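Local coordinates for protein putative acyl-CoA thioester hydrolase (Yersinia pestis KIM10+, PDB 5DM5) that probably hydrolyses acyl-CoA thioesters as a hexameric enzyme of the hot-dog fold, releasing free CoA and the corresponding carboxylic acid, at residues 58-63 with 127-132; 101-106 with 120-125; 20-25 with 85-90. All blocks are in the same frame, centred on the assembly; numbering follows the deposited sequence.

Interaction 1 (58-63 with 127-132)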
ATOM      1  N   GLU B  58     -17.736  -3.973 -19.024  1.00 54.07           N
ATOM      2  CA  GLU B  58     -17.691  -3.840 -20.477  1.00 58.24           C
ATOM      3  C   GLU B  58     -19.020  -4.272 -21.086  1.00 59.50           C
ATOM      4  O   GLU B  58     -19.566  -3.596 -21.963  1.00 59.14           O
ATOM      5  CB  GLU B  58     -16.559  -4.672 -21.072  1.00 58.70           C
ATOM      6  CG  GLU B  58     -15.169  -4.227 -20.684  1.00 58.24           C
ATOM      7  CD  GLU B  58     -14.131  -5.075 -21.363  1.00 61.17           C
ATOM      8  OE1 GLU B  58     -14.539  -5.985 -22.116  1.00 62.70           O
ATOM      9  OE2 GLU B  58     -12.923  -4.855 -21.141  1.00 62.10           O
ATOM     10  N   ILE B  59     -19.522  -5.414 -20.611  1.00 60.32           N
ATOM     11  CA  ILE B  59     -20.762  -6.019 -21.115  1.00 55.24           C
ATOM     12  C   ILE B  59     -22.052  -5.272 -20.741  1.00 53.31           C
ATOM     13  O   ILE B  59     -22.848  -4.948 -21.613  1.00 55.77           O
ATOM     14  CB  ILE B  59     -20.875  -7.501 -20.631  1.00 50.86           C
ATOM     15  CG1 ILE B  59     -19.739  -8.345 -21.218  1.00 48.01           C
ATOM     16  CG2 ILE B  59     -22.207  -8.104 -21.016  1.00 48.88           C
ATOM     17  CD1 ILE B  59     -19.774  -9.786 -20.788  1.00 51.53           C
ATOM     18  N   ALA B  60     -22.252  -4.997 -19.457  1.00 54.52           N
ATOM     19  CA  ALA B  60     -23.448  -4.297 -18.986  1.00 53.28           C
ATOM     20  C   ALA B  60     -23.425  -2.797 -19.316  1.00 58.63           C
ATOM     21  O   ALA B  60     -24.432  -2.106 -19.140  1.00 59.61           O
ATOM     22  CB  ALA B  60     -23.623  -4.508 -17.499  1.00 51.11           C
ATOM     23  N   GLN B  61     -22.266  -2.295 -19.748  1.00 59.35           N
ATOM     24  CA  GLN B  61     -22.091  -0.878 -20.083  1.00 55.35           C
ATOM     25  C   GLN B  61     -22.447   0.017 -18.917  1.00 57.15           C
ATOM     26  O   GLN B  61     -22.967   1.111 -19.105  1.00 56.02           O
ATOM     27  CB  GLN B  61     -22.920  -0.480 -21.302  1.00 58.04           C
ATOM     28  CG  GLN B  61     -22.546  -1.222 -22.564  1.00 60.20           C
ATOM     29  CD  GLN B  61     -23.364  -0.783 -23.746  1.00 56.49           C
ATOM     30  OE1 GLN B  61     -23.980   0.279 -23.725  1.00 59.36           O
ATOM     31  NE2 GLN B  61     -23.358  -1.587 -24.800  1.00 60.28           N
ATOM     32  N   GLY B  62     -22.201  -0.479 -17.711  1.00 61.19           N
ATOM     33  CA  GLY B  62     -22.491   0.265 -16.508  1.00 54.03           C
ATOM     34  C   GLY B  62     -22.068  -0.495 -15.284  1.00 46.21           C
ATOM     35  O   GLY B  62     -21.354  -1.481 -15.367  1.00 47.14           O
ATOM     36  N   ARG B  63     -22.607  -0.083 -14.151  1.00 52.69           N
ATOM     37  CA  ARG B  63     -22.198  -0.629 -12.868  1.00 55.24           C
ATOM     38  C   ARG B  63     -22.710  -2.030 -12.609  1.00 48.83           C
ATOM     39  O   ARG B  63     -23.828  -2.372 -12.960  1.00 50.03           O
ATOM     40  CB  ARG B  63     -22.636   0.325 -11.735  1.00 63.48           C
ATOM     41  CG  ARG B  63     -21.911   1.694 -11.757  1.00 76.31           C
ATOM     42  CD  ARG B  63     -22.470   2.750 -10.766  1.00 84.24           C
ATOM     43  NE  ARG B  63     -21.574   3.912 -10.610  1.00 97.85           N
ATOM     44  CZ  ARG B  63     -21.413   4.907 -11.484  1.00 97.07           C
ATOM     45  NH1 ARG B  63     -22.067   4.910 -12.635  1.00104.31           N
ATOM     46  NH2 ARG B  63     -20.567   5.895 -11.215  1.00 91.16           N
ATOM     47  N   TYR B 127     -22.208 -11.610 -10.939  1.00 43.90           N
ATOM     48  CA  TYR B 127     -22.285 -10.140 -10.817  1.00 44.06           C
ATOM     49  C   TYR B 127     -23.653  -9.671 -11.264  1.00 42.62           C
ATOM     50  O   TYR B 127     -24.358 -10.392 -11.971  1.00 45.88           O
ATOM     51  CB  TYR B 127     -21.243  -9.406 -11.677  1.00 44.13           C
ATOM     52  CG  TYR B 127     -19.798  -9.718 -11.405  1.00 38.38           C
ATOM     53  CD1 TYR B 127     -19.014  -8.889 -10.631  1.00 35.66           C
ATOM     54  CD2 TYR B 127     -19.213 -10.832 -11.968  1.00 37.64           C
ATOM     55  CE1 TYR B 127     -17.696  -9.182 -10.406  1.00 35.14           C
ATOM     56  CE2 TYR B 127     -17.910 -11.131 -11.749  1.00 37.49           C
ATOM     57  CZ  TYR B 127     -17.146 -10.313 -10.969  1.00 36.40           C
ATOM     58  OH  TYR B 127     -15.820 -10.645 -10.762  1.00 36.87           O
ATOM     59  N   VAL B 128     -24.005  -8.440 -10.916  1.00 40.52           N
ATOM     60  CA  VAL B 128     -25.306  -7.896 -11.295  1.00 45.80           C
ATOM     61  C   VAL B 128     -25.331  -6.423 -11.761  1.00 50.42           C
ATOM     62  O   VAL B 128     -24.914  -5.544 -11.012  1.00 51.86           O
ATOM     63  CB  VAL B 128     -26.264  -8.041 -10.107  1.00 45.25           C
ATOM     64  CG1 VAL B 128     -27.523  -7.222 -10.327  1.00 51.31           C
ATOM     65  CG2 VAL B 128     -26.598  -9.509  -9.869  1.00 44.03           C
ATOM     66  N   ALA B 129     -25.836  -6.137 -12.964  1.00 47.36           N
ATOM     67  CA  ALA B 129     -25.902  -4.747 -13.400  1.00 47.37           C
ATOM     68  C   ALA B 129     -26.911  -3.986 -12.551  1.00 51.14           C
ATOM     69  O   ALA B 129     -28.101  -4.303 -12.527  1.00 53.14           O
ATOM     70  CB  ALA B 129     -26.258  -4.657 -14.845  1.00 49.87           C
ATOM     71  N   VAL B 130     -26.404  -2.968 -11.867  1.00 51.41           N
ATOM     72  CA  VAL B 130     -27.176  -2.136 -10.969  1.00 53.00           C
ATOM     73  C   VAL B 130     -27.016  -0.685 -11.336  1.00 54.68           C
ATOM     74  O   VAL B 130     -26.129  -0.323 -12.099  1.00 53.92           O
ATOM     75  CB  VAL B 130     -26.771  -2.303  -9.472  1.00 55.47           C
ATOM     76  CG1 VAL B 130     -26.889  -3.752  -9.020  1.00 51.23           C
ATOM     77  CG2 VAL B 130     -25.366  -1.758  -9.220  1.00 54.00           C
ATOM     78  N   ASP B 131     -27.920   0.133 -10.824  1.00 57.79           N
ATOM     79  CA  ASP B 131     -27.818   1.575 -10.945  1.00 64.62           C
ATOM     80  C   ASP B 131     -26.980   2.232  -9.831  1.00 70.53           C
ATOM     81  O   ASP B 131     -26.369   1.546  -9.006  1.00 75.69           O
ATOM     82  CB  ASP B 131     -29.222   2.159 -10.926  1.00 65.78           C
ATOM     83  CG  ASP B 131     -30.060   1.607  -9.782  1.00 65.74           C
ATOM     84  OD1 ASP B 131     -29.511   1.376  -8.687  1.00 63.92           O
ATOM     85  OD2 ASP B 131     -31.269   1.392  -9.982  1.00 69.25           O
ATOM     86  N   ASP B 132     -26.967   3.566  -9.812  1.00 70.46           N
ATOM     87  CA  ASP B 132     -26.278   4.339  -8.773  1.00 72.23           C
ATOM     88  C   ASP B 132     -26.937   4.221  -7.426  1.00 67.41           C
ATOM     89  O   ASP B 132     -26.364   4.589  -6.406  1.00 67.69           O
ATOM     90  CB  ASP B 132     -26.156   5.804  -9.152  1.00 78.00           C
ATOM     91  CG  ASP B 132     -25.253   6.004 -10.327  1.00 84.22           C
ATOM     92  OD1 ASP B 132     -24.765   4.985 -10.856  1.00 83.94           O
ATOM     93  OD2 ASP B 132     -24.967   7.167 -10.673  1.00 88.65           O
TER
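R63 is joined to the 127-132 segment twice, by its backbone at V130 and by its side-chain tip at D132. The backbone link is a hydrogen bond from V130 N to R63 O of 2.9 Å, and the same oxygen receives a CA-H...O contact from A129 CA at 3.2 Å. Along the side chain, R63 CB lies 3.6 Å from V130 O. With CG anti to the carbonyl carbon (chi1 -66°) and the chain extended from CG to NE, the arm runs alongside the outgoing chain instead of folding back on the helix. CD therefore arrives next to the carboxylate, 3.2 Å from D132 OD1. OD1 stays 3.4 Å from both NE and CZ. At the tip, NH1 stands 3.2 Å from D132 OD1 and forms a salt bridge, but the oxygen hangs over one face of the guanidinium, and the two planes are 73° apart. No N-H points at it, so the attraction is one of charges without a directed bond. A directed bond of the group goes to another chain: R63 NE donates to N36 OD1 of a neighbouring (third) subunit. Nearer the helix, the methyl carbons A60 CB and A129 CB meet at 3.7 Å, just before Q61 leaves helical geometry with a positive phi. R137 binds A60 O and V130 O, clasping both segments, while L139 touches both alanines. The contact thus ties the C-terminal end of the hot-dog helix 43-60 to the end of strand 118-129, where V65 of strand 64-74 pairs with V128 and packs on V130.

Interaction 2 (101-106 with 120-125)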
ATOM      1  N   ASN B 101     -17.445 -17.542 -15.632  1.00 40.33           N
ATOM      2  CA  ASN B 101     -16.457 -18.498 -15.171  1.00 40.87           C
ATOM      3  C   ASN B 101     -15.078 -17.878 -15.302  1.00 43.42           C
ATOM      4  O   ASN B 101     -14.653 -17.545 -16.403  1.00 47.10           O
ATOM      5  CB  ASN B 101     -16.515 -19.788 -15.986  1.00 41.96           C
ATOM      6  CG  ASN B 101     -15.641 -20.895 -15.402  1.00 46.57           C
ATOM      7  OD1 ASN B 101     -16.028 -21.576 -14.449  1.00 46.79           O
ATOM      8  ND2 ASN B 101     -14.423 -21.012 -15.912  1.00 62.98           N
ATOM      9  N   ILE B 102     -14.357 -17.814 -14.186  1.00 45.55           N
ATOM     10  CA  ILE B 102     -13.066 -17.133 -14.087  1.00 42.83           C
ATOM     11  C   ILE B 102     -11.940 -18.094 -13.792  1.00 43.52           C
ATOM     12  O   ILE B 102     -12.024 -18.889 -12.856  1.00 48.39           O
ATOM     13  CB  ILE B 102     -13.096 -16.048 -12.993  1.00 42.92           C
ATOM     14  CG1 ILE B 102     -14.151 -14.995 -13.352  1.00 48.91           C
ATOM     15  CG2 ILE B 102     -11.742 -15.388 -12.855  1.00 41.75           C
ATOM     16  CD1 ILE B 102     -14.312 -13.868 -12.346  1.00 43.99           C
ATOM     17  N   GLU B 103     -10.863 -17.950 -14.558  1.00 42.02           N
ATOM     18  CA  GLU B 103      -9.710 -18.836 -14.499  1.00 45.14           C
ATOM     19  C   GLU B 103      -8.438 -18.100 -14.091  1.00 42.07           C
ATOM     20  O   GLU B 103      -8.122 -17.073 -14.664  1.00 45.24           O
ATOM     21  CB  GLU B 103      -9.500 -19.426 -15.901  1.00 54.00           C
ATOM     22  CG  GLU B 103     -10.747 -20.083 -16.538  1.00 61.99           C
ATOM     23  CD  GLU B 103     -10.498 -20.605 -17.956  1.00 52.36           C
ATOM     24  OE1 GLU B 103      -9.359 -20.501 -18.459  1.00 55.65           O
ATOM     25  OE2 GLU B 103     -11.449 -21.115 -18.575  1.00 57.02           O
ATOM     26  N   VAL B 104      -7.645 -18.667 -13.192  1.00 39.11           N
ATOM     27  CA  VAL B 104      -6.392 -18.034 -12.789  1.00 38.92           C
ATOM     28  C   VAL B 104      -5.271 -18.997 -13.065  1.00 42.70           C
ATOM     29  O   VAL B 104      -5.169 -20.055 -12.432  1.00 46.19           O
ATOM     30  CB  VAL B 104      -6.359 -17.630 -11.300  1.00 35.14           C
ATOM     31  CG1 VAL B 104      -4.997 -17.097 -10.938  1.00 33.97           C
ATOM     32  CG2 VAL B 104      -7.376 -16.587 -11.024  1.00 34.13           C
ATOM     33  N   TRP B 105      -4.422 -18.593 -14.001  1.00 43.63           N
ATOM     34  CA  TRP B 105      -3.312 -19.392 -14.485  1.00 46.15           C
ATOM     35  C   TRP B 105      -2.010 -18.725 -14.101  1.00 44.21           C
ATOM     36  O   TRP B 105      -1.994 -17.531 -13.906  1.00 49.01           O
ATOM     37  CB  TRP B 105      -3.385 -19.539 -16.011  1.00 52.74           C
ATOM     38  CG  TRP B 105      -4.616 -20.275 -16.562  1.00 50.98           C
ATOM     39  CD1 TRP B 105      -5.900 -19.791 -16.629  1.00 49.72           C
ATOM     40  CD2 TRP B 105      -4.662 -21.595 -17.135  1.00 49.24           C
ATOM     41  NE1 TRP B 105      -6.730 -20.728 -17.195  1.00 48.73           N
ATOM     42  CE2 TRP B 105      -6.000 -21.844 -17.509  1.00 50.53           C
ATOM     43  CE3 TRP B 105      -3.705 -22.592 -17.356  1.00 47.90           C
ATOM     44  CZ2 TRP B 105      -6.402 -23.044 -18.093  1.00 55.59           C
ATOM     45  CZ3 TRP B 105      -4.110 -23.780 -17.932  1.00 47.46           C
ATOM     46  CH2 TRP B 105      -5.444 -23.997 -18.294  1.00 51.69           C
ATOM     47  N   VAL B 106      -0.924 -19.462 -13.955  1.00 44.62           N
ATOM     48  CA  VAL B 106       0.344 -18.790 -13.697  1.00 51.65           C
ATOM     49  C   VAL B 106       1.185 -18.903 -14.956  1.00 61.21           C
ATOM     50  O   VAL B 106       1.346 -19.990 -15.488  1.00 64.53           O
ATOM     51  CB  VAL B 106       1.096 -19.394 -12.520  1.00 59.16           C
ATOM     52  CG1 VAL B 106       2.393 -18.664 -12.308  1.00 63.31           C
ATOM     53  CG2 VAL B 106       0.228 -19.365 -11.264  1.00 58.93           C
ATOM     54  N   ALA B 120      -4.112 -22.019 -11.496  1.00 45.78           N
ATOM     55  CA  ALA B 120      -3.982 -22.095 -10.049  1.00 43.14           C
ATOM     56  C   ALA B 120      -5.321 -21.940  -9.314  1.00 40.36           C
ATOM     57  O   ALA B 120      -5.435 -22.320  -8.150  1.00 43.20           O
ATOM     58  CB  ALA B 120      -2.993 -21.068  -9.570  1.00 45.67           C
ATOM     59  N   THR B 121      -6.311 -21.313  -9.940  1.00 38.52           N
ATOM     60  CA  THR B 121      -7.615 -21.224  -9.284  1.00 37.05           C
ATOM     61  C   THR B 121      -8.730 -21.074 -10.279  1.00 39.33           C
ATOM     62  O   THR B 121      -8.549 -20.458 -11.297  1.00 41.75           O
ATOM     63  CB  THR B 121      -7.679 -20.041  -8.324  1.00 42.80           C
ATOM     64  OG1 THR B 121      -6.610 -20.147  -7.384  1.00 43.62           O
ATOM     65  CG2 THR B 121      -8.972 -20.052  -7.565  1.00 45.33           C
ATOM     66  N   GLU B 122      -9.889 -21.644 -10.034  1.00 37.89           N
ATOM     67  CA  GLU B 122     -10.977 -21.329 -10.931  1.00 40.06           C
ATOM     68  C   GLU B 122     -12.253 -21.266 -10.133  1.00 39.49           C
ATOM     69  O   GLU B 122     -12.390 -21.956  -9.136  1.00 41.93           O
ATOM     70  CB  GLU B 122     -11.073 -22.308 -12.096  1.00 49.98           C
ATOM     71  CG  GLU B 122     -12.286 -22.026 -12.977  1.00 54.81           C
ATOM     72  CD  GLU B 122     -12.391 -22.924 -14.179  1.00 63.67           C
ATOM     73  OE1 GLU B 122     -11.617 -23.897 -14.268  1.00 86.52           O
ATOM     74  OE2 GLU B 122     -13.248 -22.642 -15.041  1.00 55.20           O
ATOM     75  N   ALA B 123     -13.168 -20.395 -10.530  1.00 39.05           N
ATOM     76  CA  ALA B 123     -14.427 -20.278  -9.808  1.00 38.24           C
ATOM     77  C   ALA B 123     -15.509 -19.696 -10.697  1.00 39.52           C
ATOM     78  O   ALA B 123     -15.218 -19.186 -11.767  1.00 40.97           O
ATOM     79  CB  ALA B 123     -14.248 -19.436  -8.578  1.00 40.27           C
ATOM     80  N   VAL B 124     -16.760 -19.781 -10.262  1.00 38.51           N
ATOM     81  CA  VAL B 124     -17.848 -19.247 -11.062  1.00 38.75           C
ATOM     82  C   VAL B 124     -18.523 -18.081 -10.340  1.00 38.22           C
ATOM     83  O   VAL B 124     -19.323 -18.240  -9.427  1.00 36.63           O
ATOM     84  CB  VAL B 124     -18.872 -20.337 -11.394  1.00 42.88           C
ATOM     85  CG1 VAL B 124     -19.985 -19.774 -12.254  1.00 36.21           C
ATOM     86  CG2 VAL B 124     -18.181 -21.492 -12.108  1.00 44.90           C
ATOM     87  N   PHE B 125     -18.210 -16.896 -10.832  1.00 35.96           N
ATOM     88  CA  PHE B 125     -18.612 -15.644 -10.230  1.00 36.36           C
ATOM     89  C   PHE B 125     -19.925 -15.086 -10.712  1.00 38.83           C
ATOM     90  O   PHE B 125     -20.221 -15.170 -11.889  1.00 42.77           O
ATOM     91  CB  PHE B 125     -17.510 -14.638 -10.487  1.00 41.82           C
ATOM     92  CG  PHE B 125     -16.399 -14.731  -9.512  1.00 39.31           C
ATOM     93  CD1 PHE B 125     -15.613 -15.854  -9.462  1.00 34.58           C
ATOM     94  CD2 PHE B 125     -16.136 -13.684  -8.656  1.00 36.83           C
ATOM     95  CE1 PHE B 125     -14.611 -15.942  -8.564  1.00 36.63           C
ATOM     96  CE2 PHE B 125     -15.122 -13.766  -7.764  1.00 36.19           C
ATOM     97  CZ  PHE B 125     -14.356 -14.895  -7.712  1.00 35.91           C
TER
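I102 and F125 meet at about a right angle, with the methyl CD1 of I102 coming down over one face of the phenyl ring. I102 CD1 is 4.0 Å from the ring centroid and 27° off the ring normal, which defines a CH-pi contact. V104 and T121 share this face of the sheet, their CB atoms 4.1 Å apart, and M48 of helix 43-60 packs against all four side chains. On the other face the side chains of E103 and E122 lie side by side and point the same way, their carboxylate planes 58° apart, though the exact place of E122 OE2 is doubtful. The indole edge of W105 donates through NE1 to E103 OE1 at 2.9 Å. The backbones run antiparallel, their axes at 176°, with I102 N bonded to A123 O at 2.9 Å. At the far end A120 and T121 both face V104, a classic beta bulge. The chemistry thus differs between faces: apolar contacts join sheet and helix, whereas the glutamates would probably repel each other if both are charged, an effect probably eased by the E122 salt bridge to R119 and a long, weak E103-R89 ion pair.

Interaction 3 (20-25 with 85-90)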
ATOM      1  N   GLY B  20     -11.658 -18.125 -22.458  1.00 44.58           N
ATOM      2  CA  GLY B  20     -12.029 -16.779 -22.051  1.00 39.95           C
ATOM      3  C   GLY B  20     -11.089 -15.652 -22.418  1.00 40.23           C
ATOM      4  O   GLY B  20     -10.098 -15.867 -23.117  1.00 42.54           O
ATOM      5  N   GLU B  21     -11.423 -14.447 -21.947  1.00 37.10           N
ATOM      6  CA  GLU B  21     -10.666 -13.233 -22.235  1.00 38.58           C
ATOM      7  C   GLU B  21      -9.732 -12.883 -21.097  1.00 40.10           C
ATOM      8  O   GLU B  21     -10.164 -12.838 -19.957  1.00 42.02           O
ATOM      9  CB  GLU B  21     -11.615 -12.044 -22.447  1.00 42.06           C
ATOM     10  CG  GLU B  21     -10.904 -10.762 -22.879  1.00 47.88           C
ATOM     11  CD  GLU B  21     -11.749  -9.505 -22.750  1.00 47.37           C
ATOM     12  OE1 GLU B  21     -12.831  -9.555 -22.121  1.00 41.74           O
ATOM     13  OE2 GLU B  21     -11.326  -8.466 -23.307  1.00 48.34           O
ATOM     14  N   LEU B  22      -8.490 -12.526 -21.399  1.00 40.78           N
ATOM     15  CA  LEU B  22      -7.585 -12.090 -20.350  1.00 38.18           C
ATOM     16  C   LEU B  22      -8.071 -10.768 -19.818  1.00 38.59           C
ATOM     17  O   LEU B  22      -8.006  -9.767 -20.492  1.00 44.44           O
ATOM     18  CB  LEU B  22      -6.157 -11.945 -20.868  1.00 40.13           C
ATOM     19  CG  LEU B  22      -5.112 -11.419 -19.880  1.00 41.62           C
ATOM     20  CD1 LEU B  22      -4.975 -12.328 -18.676  1.00 44.03           C
ATOM     21  CD2 LEU B  22      -3.794 -11.270 -20.575  1.00 43.27           C
ATOM     22  N   VAL B  23      -8.615 -10.775 -18.620  1.00 36.46           N
ATOM     23  CA  VAL B  23      -9.088  -9.558 -18.003  1.00 39.16           C
ATOM     24  C   VAL B  23      -8.056  -8.950 -17.044  1.00 42.88           C
ATOM     25  O   VAL B  23      -8.028  -7.736 -16.848  1.00 40.54           O
ATOM     26  CB  VAL B  23     -10.410  -9.807 -17.294  1.00 36.83           C
ATOM     27  CG1 VAL B  23     -11.533  -9.864 -18.306  1.00 40.63           C
ATOM     28  CG2 VAL B  23     -10.339 -11.092 -16.491  1.00 39.63           C
ATOM     29  N   LEU B  24      -7.250  -9.790 -16.400  1.00 43.42           N
ATOM     30  CA  LEU B  24      -6.245  -9.299 -15.456  1.00 42.14           C
ATOM     31  C   LEU B  24      -4.921 -10.045 -15.565  1.00 39.49           C
ATOM     32  O   LEU B  24      -4.903 -11.252 -15.742  1.00 40.96           O
ATOM     33  CB  LEU B  24      -6.796  -9.390 -14.050  1.00 42.72           C
ATOM     34  CG  LEU B  24      -6.674  -8.146 -13.194  1.00 39.70           C
ATOM     35  CD1 LEU B  24      -7.246  -8.516 -11.883  1.00 44.23           C
ATOM     36  CD2 LEU B  24      -5.228  -7.775 -13.022  1.00 40.93           C
ATOM     37  N   ARG B  25      -3.808  -9.327 -15.497  1.00 39.11           N
ATOM     38  CA  ARG B  25      -2.526  -9.994 -15.597  1.00 37.06           C
ATOM     39  C   ARG B  25      -1.491  -9.339 -14.692  1.00 38.15           C
ATOM     40  O   ARG B  25      -0.926  -8.317 -15.043  1.00 39.94           O
ATOM     41  CB  ARG B  25      -2.063  -9.940 -17.035  1.00 37.55           C
ATOM     42  CG  ARG B  25      -1.219 -11.079 -17.488  1.00 42.22           C
ATOM     43  CD  ARG B  25      -0.896 -10.857 -18.932  1.00 47.35           C
ATOM     44  NE  ARG B  25      -0.657 -12.099 -19.650  1.00 50.01           N
ATOM     45  CZ  ARG B  25       0.490 -12.752 -19.646  1.00 53.60           C
ATOM     46  NH1 ARG B  25       1.488 -12.335 -18.886  1.00 55.29           N
ATOM     47  NH2 ARG B  25       0.607 -13.860 -20.343  1.00 53.56           N
ATOM     48  N   CYS B  85      -2.420 -14.698 -14.075  1.00 43.10           N
ATOM     49  CA  CYS B  85      -3.323 -14.307 -15.160  1.00 41.62           C
ATOM     50  C   CYS B  85      -4.799 -14.641 -14.896  1.00 41.76           C
ATOM     51  O   CYS B  85      -5.097 -15.732 -14.415  1.00 42.28           O
ATOM     52  CB  CYS B  85      -2.894 -14.967 -16.471  1.00 42.33           C
ATOM     53  SG  CYS B  85      -1.177 -14.762 -16.889  1.00 54.65           S
ATOM     54  N   CYS B  86      -5.704 -13.690 -15.161  1.00 41.72           N
ATOM     55  CA  CYS B  86      -7.162 -13.932 -15.106  1.00 38.58           C
ATOM     56  C   CYS B  86      -7.804 -13.998 -16.472  1.00 38.22           C
ATOM     57  O   CYS B  86      -7.658 -13.094 -17.267  1.00 39.63           O
ATOM     58  CB  CYS B  86      -7.938 -12.850 -14.352  1.00 36.56           C
ATOM     59  SG  CYS B  86      -7.814 -12.758 -12.592  1.00 56.36           S
ATOM     60  N   TYR B  87      -8.526 -15.072 -16.733  1.00 39.70           N
ATOM     61  CA  TYR B  87      -9.281 -15.220 -17.964  1.00 39.26           C
ATOM     62  C   TYR B  87     -10.758 -15.357 -17.598  1.00 40.49           C
ATOM     63  O   TYR B  87     -11.152 -16.299 -16.930  1.00 47.10           O
ATOM     64  CB  TYR B  87      -8.776 -16.417 -18.781  1.00 41.28           C
ATOM     65  CG  TYR B  87      -7.397 -16.218 -19.352  1.00 38.65           C
ATOM     66  CD1 TYR B  87      -7.230 -15.854 -20.680  1.00 40.12           C
ATOM     67  CD2 TYR B  87      -6.272 -16.361 -18.568  1.00 42.69           C
ATOM     68  CE1 TYR B  87      -5.979 -15.653 -21.218  1.00 44.40           C
ATOM     69  CE2 TYR B  87      -5.000 -16.158 -19.093  1.00 45.41           C
ATOM     70  CZ  TYR B  87      -4.861 -15.804 -20.422  1.00 49.04           C
ATOM     71  OH  TYR B  87      -3.605 -15.598 -20.959  1.00 50.44           O
ATOM     72  N   ALA B  88     -11.585 -14.427 -18.033  1.00 35.62           N
ATOM     73  CA  ALA B  88     -12.984 -14.466 -17.662  1.00 36.78           C
ATOM     74  C   ALA B  88     -13.830 -14.855 -18.855  1.00 42.70           C
ATOM     75  O   ALA B  88     -13.529 -14.475 -19.976  1.00 46.80           O
ATOM     76  CB  ALA B  88     -13.418 -13.145 -17.116  1.00 37.19           C
ATOM     77  N   ARG B  89     -14.857 -15.663 -18.622  1.00 42.79           N
ATOM     78  CA  ARG B  89     -15.779 -16.028 -19.683  1.00 43.08           C
ATOM     79  C   ARG B  89     -17.188 -15.860 -19.234  1.00 45.82           C
ATOM     80  O   ARG B  89     -17.600 -16.573 -18.336  1.00 47.08           O
ATOM     81  CB  ARG B  89     -15.658 -17.494 -20.042  1.00 44.81           C
ATOM     82  CG  ARG B  89     -14.309 -18.007 -20.187  1.00 47.80           C
ATOM     83  CD  ARG B  89     -14.325 -19.470 -19.933  1.00 51.79           C
ATOM     84  NE  ARG B  89     -15.555 -20.083 -20.408  1.00 49.94           N
ATOM     85  CZ  ARG B  89     -15.873 -21.344 -20.164  1.00 52.58           C
ATOM     86  NH1 ARG B  89     -15.031 -22.119 -19.494  1.00 52.65           N
ATOM     87  NH2 ARG B  89     -17.014 -21.840 -20.606  1.00 58.84           N
ATOM     88  N   CYS B  90     -17.963 -14.996 -19.870  1.00 49.11           N
ATOM     89  CA  CYS B  90     -19.377 -14.939 -19.516  1.00 52.19           C
ATOM     90  C   CYS B  90     -20.034 -16.220 -20.008  1.00 54.57           C
ATOM     91  O   CYS B  90     -19.590 -16.808 -20.994  1.00 60.17           O
ATOM     92  CB  CYS B  90     -20.085 -13.721 -20.107  1.00 54.45           C
ATOM     93  SG  CYS B  90     -21.841 -13.640 -19.644  1.00 62.62           S
TER
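V23 and L24 both pack against C86 on the dense side of this antiparallel strand pair. V23 CG2 lies 3.7 Å from C86 CB, while L24 CB meets C86 CB at 3.7 Å. E21 and A88 bond reciprocally through N and O, and C86 N donates to L24 O. Between these regular bonds, V23 N donates to C86 O at 2.9 Å, and L24 N adds a weak bond to the same oxygen at 3.4 Å. Two residues thus face one, a classic beta bulge, beside Q55 and I50 of helix 43-60.

The opposite face is only partly buried around L22 and Y87. With L22 CG anti to the backbone N (chi1 177°) and chi2 near 60°, CD1 comes over one face of the Y87 ring, toward its rim, 4.0 Å from the centroid. Farther along the same face, where R25 and C85 are buried, C85 SG sits 3.8 Å from R25 CZ, over the centre of the guanidinium. Strand 21-27 is outermost within this chain, but R25 makes backbone hydrogen bonds to the second subunit, so the edge of this hot-dog sheet is met by a partner chain.

From the N terminus, strand 21-27 opens interaction 3, and the chain passes through helix 43-60 and strand 64-74 before 85-90 closes that loop. Interaction 1 opens within it, at 58-63, and closes only at 127-132, so the two cross. Interaction 2 begins after interaction 3 has closed and lies wholly within the span of interaction 1, as the 97-106/118-129 hairpin. Interactions 2 and 3 adjoin through backbone bonds between strands 83-93 and 97-106, at W105-C85 and N101-R89. Y127 OH touches I102 CD1, and I59 packs on C90. Together they tie an edge strand, the sheet centre and the helix end into one hot-dog unit.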